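Arginine kinase (Anthopleura japonica, PDB 4RF6) catalyses the reversible transfer of a phosphoryl group from ATP to L-arginine, giving phosphoarginine and ADP, with two phosphagen kinase repeats in one chain. Local coordinates at residues 368-373 with 408-413; 401-406 with 434-439. All blocks are in the same frame, centred on the assembly; numbering follows the deposited sequence.

Contact 1: 368-373 with 408-413; sequences KKRSVF and SLYDCI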
loop_
_atom_site.group_PDB
_atom_site.type_symbol
_atom_site.label_atom_id
_atom_site.label_comp_id
_atom_site.label_asym_id
_atom_site.label_seq_id
_atom_site.Cartn_x
_atom_site.Cartn_y
_atom_site.Cartn_z
ATOM N N LYS A 368 4.612 21.824 16.230
ATOM C CA LYS A 368 4.225 23.153 16.690
ATOM C C LYS A 368 2.749 23.191 17.091
ATOM O O LYS A 368 2.397 23.677 18.167
ATOM C CB LYS A 368 4.488 24.196 15.602
ATOM C CG LYS A 368 4.298 25.620 16.093
ATOM C CD LYS A 368 3.996 26.581 14.959
ATOM C CE LYS A 368 3.697 27.973 15.504
ATOM N NZ LYS A 368 3.424 28.962 14.423
ATOM N N LYS A 369 1.891 22.678 16.214
ATOM C CA LYS A 369 0.447 22.669 16.445
ATOM C C LYS A 369 0.050 21.687 17.557
ATOM O O LYS A 369 -0.960 21.877 18.244
ATOM C CB LYS A 369 -0.283 22.362 15.131
ATOM C CG LYS A 369 -1.774 22.050 15.242
ATOM C CD LYS A 369 -2.535 22.488 13.982
ATOM C CE LYS A 369 -1.642 22.467 12.735
ATOM N NZ LYS A 369 -2.371 22.718 11.450
ATOM N N ARG A 370 0.862 20.648 17.741
ATOM C CA ARG A 370 0.620 19.662 18.793
ATOM C C ARG A 370 1.224 20.094 20.133
ATOM O O ARG A 370 0.975 19.468 21.163
ATOM C CB ARG A 370 1.173 18.289 18.388
ATOM C CG ARG A 370 0.465 17.642 17.202
ATOM C CD ARG A 370 0.873 16.182 17.028
ATOM N NE ARG A 370 -0.076 15.452 16.190
ATOM C CZ ARG A 370 -0.098 14.129 16.041
ATOM N NH1 ARG A 370 0.786 13.364 16.667
ATOM N NH2 ARG A 370 -1.009 13.571 15.257
ATOM N N SER A 371 2.007 21.169 20.116
ATOM C CA SER A 371 2.685 21.650 21.320
ATOM C C SER A 371 1.717 22.316 22.290
ATOM O O SER A 371 2.080 22.640 23.423
ATOM C CB SER A 371 3.770 22.658 20.947
ATOM O OG SER A 371 3.199 23.813 20.360
ATOM N N VAL A 372 0.484 22.513 21.836
ATOM C CA VAL A 372 -0.511 23.284 22.569
ATOM C C VAL A 372 -1.771 22.452 22.839
ATOM O O VAL A 372 -2.134 21.603 22.027
ATOM C CB VAL A 372 -0.845 24.570 21.774
ATOM C CG1 VAL A 372 -2.280 25.024 21.992
ATOM C CG2 VAL A 372 0.142 25.672 22.124
ATOM N N PHE A 373 -2.413 22.678 23.987
ATOM C CA PHE A 373 -3.676 22.017 24.319
ATOM C C PHE A 373 -4.686 22.171 23.187
ATOM O O PHE A 373 -4.882 23.271 22.669
ATOM C CB PHE A 373 -4.255 22.590 25.613
ATOM C CG PHE A 373 -5.432 21.822 26.142
ATOM C CD1 PHE A 373 -5.241 20.743 26.993
ATOM C CD2 PHE A 373 -6.729 22.177 25.787
ATOM C CE1 PHE A 373 -6.318 20.030 27.485
ATOM C CE2 PHE A 373 -7.810 21.474 26.272
ATOM C CZ PHE A 373 -7.607 20.392 27.125
ATOM N N SER A 408 3.254 9.194 20.868
ATOM C CA SER A 408 3.025 10.312 21.782
ATOM C C SER A 408 1.593 10.313 22.307
ATOM O O SER A 408 0.740 9.565 21.825
ATOM C CB SER A 408 3.308 11.645 21.095
ATOM O OG SER A 408 2.291 11.945 20.155
ATOM N N LEU A 409 1.336 11.150 23.306
ATOM C CA LEU A 409 -0.026 11.352 23.789
ATOM C C LEU A 409 -0.910 11.851 22.657
ATOM O O LEU A 409 -2.055 11.416 22.509
ATOM C CB LEU A 409 -0.055 12.372 24.927
ATOM C CG LEU A 409 -1.452 12.695 25.455
ATOM C CD1 LEU A 409 -2.004 11.510 26.218
ATOM C CD2 LEU A 409 -1.448 13.938 26.338
ATOM N N TYR A 410 -0.380 12.774 21.859
ATOM C CA TYR A 410 -1.178 13.366 20.794
ATOM C C TYR A 410 -1.520 12.331 19.731
ATOM O O TYR A 410 -2.608 12.380 19.152
ATOM C CB TYR A 410 -0.487 14.582 20.166
ATOM C CG TYR A 410 -1.463 15.698 19.847
ATOM C CD1 TYR A 410 -2.495 15.503 18.932
ATOM C CD2 TYR A 410 -1.356 16.935 20.462
ATOM C CE1 TYR A 410 -3.396 16.514 18.641
ATOM C CE2 TYR A 410 -2.248 17.957 20.177
ATOM C CZ TYR A 410 -3.263 17.739 19.269
ATOM O OH TYR A 410 -4.152 18.751 18.983
ATOM N N ASP A 411 -0.600 11.400 19.473
ATOM C CA ASP A 411 -0.911 10.256 18.617
ATOM C C ASP A 411 -2.165 9.553 19.135
ATOM O O ASP A 411 -3.081 9.238 18.369
ATOM C CB ASP A 411 0.252 9.252 18.586
ATOM C CG ASP A 411 1.438 9.751 17.786
ATOM O OD1 ASP A 411 1.224 10.572 16.871
ATOM O OD2 ASP A 411 2.576 9.315 18.069
ATOM N N CYS A 412 -2.204 9.319 20.445
ATOM C CA CYS A 412 -3.300 8.565 21.054
ATOM C C CYS A 412 -4.636 9.292 21.004
ATOM O O CYS A 412 -5.681 8.666 20.837
ATOM C CB CYS A 412 -2.967 8.223 22.506
ATOM S SG CYS A 412 -1.636 7.025 22.674
ATOM N N ILE A 413 -4.606 10.616 21.141
ATOM C CA ILE A 413 -5.842 11.384 21.236
ATOM C C ILE A 413 -6.277 11.966 19.894
ATOM O O ILE A 413 -7.368 12.533 19.779
ATOM C CB ILE A 413 -5.706 12.522 22.267
ATOM C CG1 ILE A 413 -4.844 13.654 21.694
ATOM C CG2 ILE A 413 -5.118 11.987 23.576
ATOM C CD1 ILE A 413 -4.811 14.890 22.560
HETATM O O HOH W 1 -3.044 21.155 19.553
HETATM O O HOH W 2 -0.959 10.857 14.855
HETATM O O HOH W 3 3.067 13.969 18.348
#
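Arg370 lies across one face of the Tyr410 ring and reaches on to Asp411. Its CB is 3.5 Å from Tyr410 CD2. CG comes next and sits over the middle of the ring. This is a CH-pi contact, with CG 3.8 Å from the Tyr410 ring centroid. CD lies near Tyr410 CG and CB. The chain is extended from CG to NE, which brings Arg370 NE to 3.7 Å from Tyr410 CD1. The guanidinium plane stays within 14° of the ring plane, with Tyr410 CD1 over one face of the guanidinium, offset toward the rim. At the tip, Arg370 NH1 forms a salt bridge to Asp411 OD1, 2.8 Å away. The acceptor lies in the guanidinium plane, but NH1 meets OD1 from above the carboxylate plane. One water joins Arg370 NH2 to the same OD1, and another joins NH1 to Ser408 OG. Asp411 is itself held by a capping box. Asp411 N donates to Ser408 OG at 3.0 Å, and Asp411 OD2 accepts from Ser408 N at 2.9 Å. Arg125, from the first repeat, makes a salt bridge to OD2. At the far end of the ring, Tyr410 OH donates to a water that also bonds the carbonyls of Lys369 and Val372. Ile413 CD1 packs on the opposite ring face, and Tyr410 also touches Phe395 of helix 392-398. The contact thus sets the C-terminal end of helix 344-370, where the two repeats join, against the N-terminal turn of helix 409-418.

Contact 2: 401-406 with 434-439; sequences KKTAKG and YTLFAP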
loop_
_atom_site.group_PDB
_atom_site.type_symbol
_atom_site.label_atom_id
_atom_site.label_comp_id
_atom_site.label_asym_id
_atom_site.label_seq_id
_atom_site.Cartn_x
_atom_site.Cartn_y
_atom_site.Cartn_z
ATOM N N LYS A 401 6.253 13.095 26.673
ATOM C CA LYS A 401 6.657 11.707 26.873
ATOM C C LYS A 401 6.308 10.865 25.649
ATOM O O LYS A 401 5.290 11.096 24.994
ATOM C CB LYS A 401 5.961 11.119 28.102
ATOM C CG LYS A 401 6.214 11.880 29.394
ATOM C CD LYS A 401 5.459 11.233 30.543
ATOM C CE LYS A 401 6.012 11.683 31.889
ATOM N NZ LYS A 401 5.586 10.768 32.994
ATOM N N LYS A 402 7.155 9.888 25.343
ATOM C CA LYS A 402 6.924 9.011 24.204
ATOM C C LYS A 402 7.288 7.577 24.552
ATOM O O LYS A 402 8.201 7.338 25.352
ATOM C CB LYS A 402 7.726 9.474 22.990
ATOM C CG LYS A 402 7.230 10.767 22.362
ATOM C CD LYS A 402 8.020 11.095 21.105
ATOM C CE LYS A 402 7.202 11.926 20.131
ATOM N NZ LYS A 402 7.960 12.211 18.885
ATOM N N THR A 403 6.564 6.628 23.960
ATOM C CA THR A 403 6.828 5.211 24.169
ATOM C C THR A 403 8.083 4.809 23.406
ATOM O O THR A 403 8.563 5.557 22.559
ATOM C CB THR A 403 5.649 4.331 23.674
ATOM O OG1 THR A 403 5.672 4.254 22.241
ATOM C CG2 THR A 403 4.318 4.905 24.141
ATOM N N ALA A 404 8.605 3.623 23.703
ATOM C CA ALA A 404 9.777 3.104 23.003
ATOM C C ALA A 404 9.541 2.996 21.496
ATOM O O ALA A 404 10.487 3.079 20.708
ATOM C CB ALA A 404 10.171 1.751 23.570
ATOM N N LYS A 405 8.284 2.792 21.101
ATOM C CA LYS A 405 7.935 2.689 19.684
ATOM C C LYS A 405 7.608 4.042 19.049
ATOM O O LYS A 405 7.220 4.112 17.876
ATOM C CB LYS A 405 6.785 1.698 19.482
ATOM C CG LYS A 405 7.144 0.269 19.882
ATOM C CD LYS A 405 5.955 -0.676 19.786
ATOM C CE LYS A 405 6.329 -2.099 20.206
ATOM N NZ LYS A 405 6.649 -2.199 21.659
ATOM N N GLY A 406 7.764 5.114 19.822
ATOM C CA GLY A 406 7.619 6.466 19.302
ATOM C C GLY A 406 6.224 7.073 19.387
ATOM O O GLY A 406 5.946 8.098 18.751
ATOM N N TYR A 434 -0.752 2.366 27.599
ATOM C CA TYR A 434 -1.667 2.142 28.717
ATOM C C TYR A 434 -0.985 2.386 30.059
ATOM O O TYR A 434 -1.650 2.622 31.061
ATOM C CB TYR A 434 -2.252 0.725 28.680
ATOM C CG TYR A 434 -3.355 0.545 27.667
ATOM C CD1 TYR A 434 -4.639 1.037 27.912
ATOM C CD2 TYR A 434 -3.122 -0.116 26.470
ATOM C CE1 TYR A 434 -5.655 0.880 26.986
ATOM C CE2 TYR A 434 -4.138 -0.288 25.535
ATOM C CZ TYR A 434 -5.396 0.216 25.800
ATOM O OH TYR A 434 -6.399 0.053 24.870
ATOM N N THR A 435 0.343 2.319 30.072
ATOM C CA THR A 435 1.104 2.592 31.289
ATOM C C THR A 435 1.669 4.009 31.290
ATOM O O THR A 435 1.541 4.737 32.275
ATOM C CB THR A 435 2.248 1.602 31.487
ATOM O OG1 THR A 435 1.719 0.280 31.658
ATOM C CG2 THR A 435 3.048 1.967 32.728
ATOM N N LEU A 436 2.294 4.399 30.184
ATOM C CA LEU A 436 2.929 5.709 30.104
ATOM C C LEU A 436 1.902 6.830 30.141
ATOM O O LEU A 436 2.141 7.873 30.748
ATOM C CB LEU A 436 3.795 5.819 28.845
ATOM C CG LEU A 436 4.580 7.118 28.657
ATOM C CD1 LEU A 436 5.358 7.451 29.911
ATOM C CD2 LEU A 436 5.531 7.006 27.474
ATOM N N PHE A 437 0.749 6.614 29.513
ATOM C CA PHE A 437 -0.303 7.625 29.538
ATOM C C PHE A 437 -1.479 7.179 30.412
ATOM O O PHE A 437 -2.615 7.600 30.207
ATOM C CB PHE A 437 -0.754 7.968 28.113
ATOM C CG PHE A 437 0.387 8.297 27.182
ATOM C CD1 PHE A 437 1.211 9.385 27.437
ATOM C CD2 PHE A 437 0.634 7.519 26.056
ATOM C CE1 PHE A 437 2.270 9.694 26.585
ATOM C CE2 PHE A 437 1.684 7.814 25.200
ATOM C CZ PHE A 437 2.508 8.905 25.464
ATOM N N ALA A 438 -1.183 6.342 31.403
ATOM C CA ALA A 438 -2.183 5.865 32.364
ATOM C C ALA A 438 -3.082 6.940 32.992
ATOM O O ALA A 438 -4.287 6.703 33.135
ATOM C CB ALA A 438 -1.531 5.003 33.462
ATOM N N PRO A 439 -2.514 8.108 33.387
ATOM C CA PRO A 439 -3.401 9.126 33.961
ATOM C C PRO A 439 -4.582 9.466 33.055
ATOM O O PRO A 439 -5.624 9.887 33.567
ATOM C CB PRO A 439 -2.478 10.335 34.120
ATOM C CG PRO A 439 -1.155 9.729 34.409
ATOM C CD PRO A 439 -1.096 8.500 33.521
HETATM O O HOH W 4 3.199 8.386 33.550
#
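Leu436, Lys401 and Phe437 bury the most surface here, and the contact is mainly apolar. Leu436 points its CB toward the loop 401-406. Its CG is anti to the backbone N (chi1 -177°), and its two methyls meet different parts of the loop. Leu436 CD1 lies against the aliphatic part of Lys401, 3.8 Å from Lys401 CD and a little farther from CB. Leu436 CD2 meets the backbone beyond it, 3.4 Å from Lys402 O, and also approaches Thr403 N. Lys401 crosses Leu436 obliquely with its chain extended beyond CG. A water bonded to Leu436 O, at 3.0 Å, also takes a weak bond from Lys401 NZ. Phe437 turns its ring edge to Lys401 O, which lies near the ring plane, 3.6 Å from Phe437 CZ. Thr403 CG2 approaches Phe437 CE2 obliquely, at 4.1 Å. That methyl is as close to Leu436 CD2, so it touches both residues. Leu436 CG in turn lies over one face of the Phe437 ring, toward its rim. The hydroxyl of Thr403 has other work: OG1 is hydrogen-bonded to Asp430 and Ile407 N. Thr403 also opens a type I turn to Gly406, closed by Gly406 N to Thr403 O at 2.9 Å. Phe437 also packs on Leu409 and Cys412 of helix 409-418. The arrangement belongs to the small, all-helical N-terminal domain of phosphagen kinases, here that of the second repeat, where a connecting loop lies over the break between helices 433-436 and 438-448.

In the fold
Contact 2 lies within the N-terminal domain of the second repeat; contact 1 joins that domain to the last helix of the first repeat. Their centres are 13 Å apart. Contact 1 is a surface contact. It depends on charge, an aromatic face and bridging waters. Contact 2 is partly buried and mostly apolar, with no direct hydrogen bond between its segments. They meet around the start of helix 409-418, which contact 1 holds from the side of helix 344-370. Phe437 of contact 2 packs against that start, with Phe437 CZ 3.3 Å from Leu409 N. The loop 401-406 precedes this helix, and 434-439 follows it, so the segments of the two contacts alternate along the chain.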